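PDB 4CDB: listeriolysin O, which binds cholesterol-containing host membranes and, after a major conformational change, inserts and assembles into an oligomeric pore that lyses the cell. Local coordinates for residues G199-E203 with G204-E208; Y174-S177 with Q178-K182; K420-L423 with A424-S428. All coordinates share one frame; numbering follows the deposited sequence.

Interaction 1: residues G199-E203 with G204-E208; sequences GAISE and GKMQE
Ile201, on the last turn of helix 198-202, packs against Met206 and Glu208, where the chain doubles back into strand 207-222. Its CB sits 3.9 Å from Met206 O. Beyond CB the side chain forks. CG2 remains near the same carbonyl oxygen and also rests against Tyr174, while CG1 stands beside the backbone N (chi1 -60°) and comes within 4.0 Å of Met206 CG, the two side chains crossing at about a right angle. CD1 carries on to Glu208, 3.7 Å from its CB and close to its carboxylate atom OE1, which accepts a hydrogen bond from Asn197 N. The reversal is a Schellman motif: Gly204, with positive phi (79°), is the first residue to leave the helical conformation. Lys205 N donates to Ala200 O at 2.9 Å, closing the wider loop of the motif, whereas Gly204 N reaches Ile201 O at 3.1 Å from above the carbonyl plane. This helix end falls in a segment assigned to a transmembrane beta strand, consistent with helix and turn being features of the soluble form that probably unwind on insertion. A water ties the turn together by donating to both Ile201 O and Met206 O. A CA-H...O contact from Ile201 CA to Met206 O (3.5 Å) lies beside that bridge. On the neighbouring face of the helix, Ala200 CB meets Met206 CG at 3.6 Å, with SD and CE a little farther off. Met206 CG lies between its own backbone N and carbonyl carbon (chi1 68°), and this rotation lays the thioether chain over the alanine methyl. Glu203 and Lys205 touch through aliphatic carbons, CB against CG, while their charged ends stay well apart.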
loop_
_atom_site.group_PDB
_atom_site.type_symbol
_atom_site.label_atom_id
_atom_site.label_comp_id
_atom_site.label_asym_id
_atom_site.label_seq_id
_atom_site.Cartn_x
_atom_site.Cartn_y
_atom_site.Cartn_z
ATOM N N GLY A 199 -15.361 1.054 -1.340
ATOM C CA GLY A 199 -16.530 1.407 -2.124
ATOM C C GLY A 199 -16.321 2.664 -2.947
ATOM O O GLY A 199 -16.601 2.686 -4.145
ATOM N N ALA A 200 -15.819 3.711 -2.299
ATOM C CA ALA A 200 -15.606 4.998 -2.953
ATOM C C ALA A 200 -14.511 4.915 -4.015
ATOM O O ALA A 200 -14.595 5.564 -5.058
ATOM C CB ALA A 200 -15.271 6.065 -1.924
ATOM N N ILE A 201 -13.487 4.113 -3.740
ATOM C CA ILE A 201 -12.408 3.886 -4.691
ATOM C C ILE A 201 -12.935 3.151 -5.919
ATOM O O ILE A 201 -12.525 3.424 -7.048
ATOM C CB ILE A 201 -11.266 3.070 -4.052
ATOM C CG1 ILE A 201 -10.694 3.811 -2.844
ATOM C CG2 ILE A 201 -10.160 2.801 -5.060
ATOM C CD1 ILE A 201 -9.698 2.994 -2.045
ATOM N N SER A 202 -13.855 2.220 -5.691
ATOM C CA SER A 202 -14.436 1.442 -6.776
ATOM C C SER A 202 -15.341 2.294 -7.664
ATOM O O SER A 202 -15.581 1.960 -8.823
ATOM C CB SER A 202 -15.214 0.251 -6.218
ATOM O OG SER A 202 -15.765 -0.526 -7.266
ATOM N N GLU A 203 -15.841 3.395 -7.112
ATOM C CA GLU A 203 -16.699 4.308 -7.861
ATOM C C GLU A 203 -15.886 5.421 -8.519
ATOM O O GLU A 203 -16.424 6.235 -9.271
ATOM C CB GLU A 203 -17.773 4.900 -6.945
ATOM C CG GLU A 203 -18.732 3.868 -6.369
ATOM C CD GLU A 203 -19.527 4.402 -5.193
ATOM O OE1 GLU A 203 -19.106 5.418 -4.602
ATOM O OE2 GLU A 203 -20.572 3.805 -4.858
ATOM N N GLY A 204 -14.588 5.450 -8.232
ATOM C CA GLY A 204 -13.705 6.457 -8.792
ATOM C C GLY A 204 -13.823 7.792 -8.083
ATOM O O GLY A 204 -13.367 8.818 -8.589
ATOM N N LYS A 205 -14.432 7.774 -6.901
ATOM C CA LYS A 205 -14.656 8.994 -6.133
ATOM C C LYS A 205 -13.396 9.450 -5.404
ATOM O O LYS A 205 -13.181 10.648 -5.215
ATOM C CB LYS A 205 -15.794 8.795 -5.127
ATOM C CG LYS A 205 -17.087 8.278 -5.738
ATOM C CD LYS A 205 -17.723 9.297 -6.673
ATOM C CE LYS A 205 -18.287 10.483 -5.906
ATOM N NZ LYS A 205 -18.982 11.443 -6.809
ATOM N N MET A 206 -12.564 8.496 -4.994
ATOM C CA MET A 206 -11.342 8.824 -4.266
ATOM C C MET A 206 -10.204 7.837 -4.537
ATOM O O MET A 206 -10.421 6.756 -5.086
ATOM C CB MET A 206 -11.618 8.898 -2.763
ATOM C CG MET A 206 -11.965 7.560 -2.133
ATOM S SD MET A 206 -11.985 7.619 -0.332
ATOM C CE MET A 206 -13.142 8.958 -0.051
ATOM N N GLN A 207 -8.991 8.224 -4.152
ATOM C CA GLN A 207 -7.825 7.355 -4.263
ATOM C C GLN A 207 -7.141 7.220 -2.906
ATOM O O GLN A 207 -6.891 8.218 -2.229
ATOM C CB GLN A 207 -6.836 7.896 -5.298
ATOM C CG GLN A 207 -7.372 7.924 -6.719
ATOM C CD GLN A 207 -6.289 8.203 -7.743
ATOM O OE1 GLN A 207 -5.456 7.343 -8.032
ATOM N NE2 GLN A 207 -6.295 9.410 -8.297
ATOM N N GLU A 208 -6.846 5.986 -2.507
ATOM C CA GLU A 208 -6.229 5.742 -1.208
ATOM C C GLU A 208 -4.992 4.855 -1.301
ATOM O O GLU A 208 -4.926 3.945 -2.126
ATOM C CB GLU A 208 -7.240 5.140 -0.228
ATOM C CG GLU A 208 -8.436 6.037 0.050
ATOM C CD GLU A 208 -9.250 5.591 1.251
ATOM O OE1 GLU A 208 -9.493 4.375 1.393
ATOM O OE2 GLU A 208 -9.655 6.463 2.049
HETATM O O HOH W 1 -10.695 5.522 -7.495
#

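Interaction 2: residues Y174-S177 with Q178-K182; sequences YSES and QLIAK. With NA (sodium ion), chain S; NA (sodium ion), chain K; NA (sodium ion), chain H.
An N-cap opens helix 176-183: Ser175 OG accepts a hydrogen bond from Gln178 N at 3.2 Å. The serine hydroxyl is placed by a chi1 of 74°, which swings OG back over the first turn, where it also touches Gln178 CB. Regular helical bonds follow, Leu179 N to Ser175 O, Ile180 N to Glu176 O at 2.9 Å and Ala181 N to Ser177 O. Glu176 and Ile180 run side by side in the same direction, with Glu176 CG 3.8 Å from Ile180 CD1, while Ile180 CG1 presses to 3.2 Å from Glu176 O. Three of the sodium ions near this helix are bound by its residues. One is held by Glu176 OE2 (2.5 Å), and Asn191 belongs to the same site; another is bound by Ile180 O (2.9 Å) with two waters and Asn364 OD1. The third meets the amide of Gln178 together with Glu171 and Tyr368. Gln178 leans back past the cap, its amide near the edge of the Tyr174 ring and turned 32° from it. The helix is part of a segment assigned to a membrane-spanning strand of the pore. In this soluble form it lies against strand 362-385 through Ser175 and Ala181, Ser177 OG bonding to Tyr40 and Ser366; Lys182 forms a salt bridge with Glu171 on strand 165-172, and Leu179 packs on Phe187 of helix 187-194 and Phe198 of helix 198-202.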
loop_
_atom_site.group_PDB
_atom_site.type_symbol
_atom_site.label_atom_id
_atom_site.label_comp_id
_atom_site.label_asym_id
_atom_site.label_seq_id
_atom_site.Cartn_x
_atom_site.Cartn_y
_atom_site.Cartn_z
ATOM N N TYR A 174 -7.291 -1.165 -3.272
ATOM C CA TYR A 174 -8.394 -1.476 -4.176
ATOM C C TYR A 174 -9.355 -2.517 -3.600
ATOM O O TYR A 174 -10.563 -2.437 -3.817
ATOM C CB TYR A 174 -7.870 -1.923 -5.542
ATOM C CG TYR A 174 -7.144 -0.828 -6.286
ATOM C CD1 TYR A 174 -7.836 0.258 -6.806
ATOM C CD2 TYR A 174 -5.769 -0.874 -6.461
ATOM C CE1 TYR A 174 -7.178 1.268 -7.484
ATOM C CE2 TYR A 174 -5.101 0.131 -7.139
ATOM C CZ TYR A 174 -5.811 1.198 -7.647
ATOM O OH TYR A 174 -5.153 2.201 -8.322
ATOM N N SER A 175 -8.819 -3.490 -2.867
ATOM C CA SER A 175 -9.657 -4.492 -2.207
ATOM C C SER A 175 -8.993 -5.043 -0.949
ATOM O O SER A 175 -7.770 -5.008 -0.816
ATOM C CB SER A 175 -10.011 -5.631 -3.166
ATOM O OG SER A 175 -8.899 -6.475 -3.397
ATOM N N GLU A 176 -9.811 -5.549 -0.029
ATOM C CA GLU A 176 -9.306 -6.130 1.208
ATOM C C GLU A 176 -8.381 -7.305 0.919
ATOM O O GLU A 176 -7.299 -7.416 1.497
ATOM C CB GLU A 176 -10.464 -6.589 2.098
ATOM C CG GLU A 176 -10.020 -7.243 3.400
ATOM C CD GLU A 176 -11.162 -7.905 4.152
ATOM O OE1 GLU A 176 -11.674 -8.937 3.671
ATOM O OE2 GLU A 176 -11.545 -7.395 5.226
ATOM N N SER A 177 -8.810 -8.171 0.009
ATOM C CA SER A 177 -8.049 -9.364 -0.343
ATOM C C SER A 177 -6.694 -9.023 -0.957
ATOM O O SER A 177 -5.711 -9.733 -0.753
ATOM C CB SER A 177 -8.857 -10.237 -1.301
ATOM O OG SER A 177 -8.143 -11.410 -1.637
ATOM N N GLN A 178 -6.654 -7.932 -1.715
ATOM C CA GLN A 178 -5.412 -7.459 -2.311
ATOM C C GLN A 178 -4.418 -7.058 -1.232
ATOM O O GLN A 178 -3.249 -7.437 -1.273
ATOM C CB GLN A 178 -5.681 -6.262 -3.224
ATOM C CG GLN A 178 -4.422 -5.579 -3.737
ATOM C CD GLN A 178 -4.571 -4.072 -3.816
ATOM O OE1 GLN A 178 -5.545 -3.507 -3.318
ATOM N NE2 GLN A 178 -3.602 -3.412 -4.438
ATOM N N LEU A 179 -4.895 -6.290 -0.259
ATOM C CA LEU A 179 -4.037 -5.788 0.807
ATOM C C LEU A 179 -3.654 -6.882 1.805
ATOM O O LEU A 179 -2.602 -6.811 2.438
ATOM C CB LEU A 179 -4.703 -4.603 1.510
ATOM C CG LEU A 179 -4.896 -3.385 0.603
ATOM C CD1 LEU A 179 -5.609 -2.264 1.335
ATOM C CD2 LEU A 179 -3.553 -2.911 0.066
ATOM N N ILE A 180 -4.507 -7.893 1.935
ATOM C CA ILE A 180 -4.191 -9.050 2.767
ATOM C C ILE A 180 -3.018 -9.827 2.168
ATOM O O ILE A 180 -2.140 -10.300 2.886
ATOM C CB ILE A 180 -5.421 -9.965 2.962
ATOM C CG1 ILE A 180 -6.424 -9.302 3.905
ATOM C CG2 ILE A 180 -5.020 -11.311 3.533
ATOM C CD1 ILE A 180 -7.687 -10.112 4.133
ATOM N N ALA A 181 -2.992 -9.930 0.844
ATOM C CA ALA A 181 -1.900 -10.612 0.158
ATOM C C ALA A 181 -0.582 -9.858 0.320
ATOM O O ALA A 181 0.497 -10.442 0.219
ATOM C CB ALA A 181 -2.231 -10.792 -1.314
ATOM N N LYS A 182 -0.679 -8.559 0.583
ATOM C CA LYS A 182 0.495 -7.701 0.694
ATOM C C LYS A 182 0.933 -7.503 2.143
ATOM O O LYS A 182 2.119 -7.590 2.460
ATOM C CB LYS A 182 0.208 -6.342 0.051
ATOM C CG LYS A 182 1.374 -5.368 0.081
ATOM C CD LYS A 182 2.246 -5.501 -1.158
ATOM C CE LYS A 182 3.332 -4.434 -1.182
ATOM N NZ LYS A 182 3.716 -4.046 -2.570
HETATM NA NA NA S . -10.832 -5.419 6.676
HETATM NA NA NA K . -1.229 -4.338 -5.873
HETATM NA NA NA H . -1.200 -12.997 3.556
HETATM O O HOH W 2 1.762 -13.171 3.848
HETATM O O HOH W 3 -0.829 -13.700 6.297
HETATM O O HOH W 4 -11.234 -5.142 9.125
#

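Interaction 3: residues K420-L423 with A424-S428; sequences KSKL and AHFTS
Lys422 lays its aliphatic chain across one face of the Phe426 ring, a CH-pi contact on the surface of the C-terminal beta-sandwich domain, the part of cholesterol-dependent cytolysins that first engages the membrane. The two residues flank a bend where the loop after strand 408-414 turns into strand 426-432, and the peptide bond between Ala424 and His425 within it is cis. Lys422 CG stands beside the backbone N, anti to the carbonyl carbon; a bend at chi2 (-65°) turns the chain toward the ring, and from there it runs extended. That bend carries CD to 4.0 Å from the centroid of the Phe426 ring, 17° off its normal and displaced toward the rim. CE passes just beyond the rim, 4.0 Å from Phe426 CZ, and CB stays 4.2 Å from Phe426 CG, so the lysine spans the ring obliquely from root to rim. The ammonium group travels on to a salt bridge with Glu417 OE1, which probably helps keep the methylenes lying over the ring. Phe426 takes a different first torsion: CG is anti to the backbone N (chi1 175°), which brings the ring against the lysine methylenes, and it also packs on Ile383 and His385 of strand 362-385. His425 NE2 is hydrogen-bonded to Asp384 OD2. Leu423 turns its branched end from the bend and leans on Val390. Backbone hydrogen bonds pair Lys422 with Ala391 and Phe426 with His385, anchoring the two limbs. Inside the bend, Leu423 O lies 3.5 Å from Phe426 CB.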
loop_
_atom_site.group_PDB
_atom_site.type_symbol
_atom_site.label_atom_id
_atom_site.label_comp_id
_atom_site.label_asym_id
_atom_site.label_seq_id
_atom_site.Cartn_x
_atom_site.Cartn_y
_atom_site.Cartn_z
ATOM N N LYS A 420 -24.650 32.178 -39.659
ATOM C CA LYS A 420 -25.607 33.270 -39.526
ATOM C C LYS A 420 -24.887 34.614 -39.514
ATOM O O LYS A 420 -23.919 34.802 -38.781
ATOM C CB LYS A 420 -26.448 33.107 -38.257
ATOM C CG LYS A 420 -27.319 31.859 -38.236
ATOM C CD LYS A 420 -28.149 31.789 -36.960
ATOM C CE LYS A 420 -29.006 30.531 -36.913
ATOM N NZ LYS A 420 -29.820 30.456 -35.666
ATOM N N SER A 421 -25.365 35.549 -40.328
ATOM C CA SER A 421 -24.755 36.874 -40.409
ATOM C C SER A 421 -24.924 37.680 -39.123
ATOM O O SER A 421 -26.040 37.877 -38.638
ATOM C CB SER A 421 -25.323 37.644 -41.594
ATOM O OG SER A 421 -24.931 37.020 -42.802
ATOM N N LYS A 422 -23.809 38.153 -38.579
ATOM C CA LYS A 422 -23.826 38.869 -37.311
ATOM C C LYS A 422 -23.238 40.262 -37.468
ATOM O O LYS A 422 -22.202 40.435 -38.110
ATOM C CB LYS A 422 -23.030 38.099 -36.256
ATOM C CG LYS A 422 -23.506 36.672 -36.012
ATOM C CD LYS A 422 -24.912 36.642 -35.432
ATOM C CE LYS A 422 -25.351 35.217 -35.113
ATOM N NZ LYS A 422 -26.732 35.174 -34.550
ATOM N N LEU A 423 -23.903 41.252 -36.880
ATOM C CA LEU A 423 -23.401 42.621 -36.878
ATOM C C LEU A 423 -22.814 42.959 -35.511
ATOM O O LEU A 423 -23.238 42.410 -34.494
ATOM C CB LEU A 423 -24.524 43.611 -37.204
ATOM C CG LEU A 423 -25.200 43.523 -38.572
ATOM C CD1 LEU A 423 -26.219 44.640 -38.749
ATOM C CD2 LEU A 423 -24.159 43.577 -39.670
ATOM N N ALA A 424 -21.835 43.856 -35.492
ATOM C CA ALA A 424 -21.300 44.365 -34.234
ATOM C C ALA A 424 -22.372 45.234 -33.588
ATOM O O ALA A 424 -23.126 45.903 -34.296
ATOM C CB ALA A 424 -20.040 45.174 -34.492
ATOM N N HIS A 425 -22.455 45.236 -32.258
ATOM C CA HIS A 425 -21.550 44.497 -31.386
ATOM C C HIS A 425 -22.172 43.165 -30.978
ATOM O O HIS A 425 -23.238 43.133 -30.361
ATOM C CB HIS A 425 -21.226 45.336 -30.148
ATOM C CG HIS A 425 -20.252 44.692 -29.213
ATOM N ND1 HIS A 425 -20.506 44.533 -27.867
ATOM C CD2 HIS A 425 -19.021 44.170 -29.427
ATOM C CE1 HIS A 425 -19.475 43.941 -27.294
ATOM N NE2 HIS A 425 -18.560 43.708 -28.217
ATOM N N PHE A 426 -21.503 42.069 -31.321
ATOM C CA PHE A 426 -22.037 40.740 -31.053
ATOM C C PHE A 426 -21.220 39.988 -30.003
ATOM O O PHE A 426 -19.995 39.893 -30.101
ATOM C CB PHE A 426 -22.128 39.926 -32.347
ATOM C CG PHE A 426 -22.561 38.504 -32.137
ATOM C CD1 PHE A 426 -23.878 38.205 -31.825
ATOM C CD2 PHE A 426 -21.653 37.465 -32.254
ATOM C CE1 PHE A 426 -24.280 36.896 -31.628
ATOM C CE2 PHE A 426 -22.047 36.153 -32.059
ATOM C CZ PHE A 426 -23.363 35.868 -31.746
ATOM N N THR A 427 -21.912 39.465 -28.996
ATOM C CA THR A 427 -21.281 38.669 -27.950
ATOM C C THR A 427 -22.121 37.436 -27.636
ATOM O O THR A 427 -23.350 37.502 -27.606
ATOM C CB THR A 427 -21.077 39.477 -26.654
ATOM O OG1 THR A 427 -22.318 40.077 -26.260
ATOM C CG2 THR A 427 -20.033 40.563 -26.855
ATOM N N SER A 428 -21.446 36.315 -27.404
ATOM C CA SER A 428 -22.110 35.066 -27.054
ATOM C C SER A 428 -21.104 34.079 -26.475
ATOM O O SER A 428 -19.908 34.166 -26.757
ATOM C CB SER A 428 -22.803 34.459 -28.278
ATOM O OG SER A 428 -23.567 33.322 -27.920
#

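Interactions 1 and 2 belong to one neighbourhood: both hold short helices assigned to membrane-spanning strands, their centres are about 15 Å apart, and they meet where Ile201 CG2 packs 3.9 Å from Tyr174 CD1. Interaction 2 marks the start of its helix and is the most buried of the three; interaction 1, partly buried, marks the end of another. Interaction 2 is rich in backbone bonds and sodium ligands, whereas interaction 1 relies on a glycine turn, a bridging water and apolar packing. Interaction 3 lies in the beta-sandwich domain, its centre about 60 Å from that of interaction 2, at the surface, where a lysine-phenylalanine CH-pi contact does the joining.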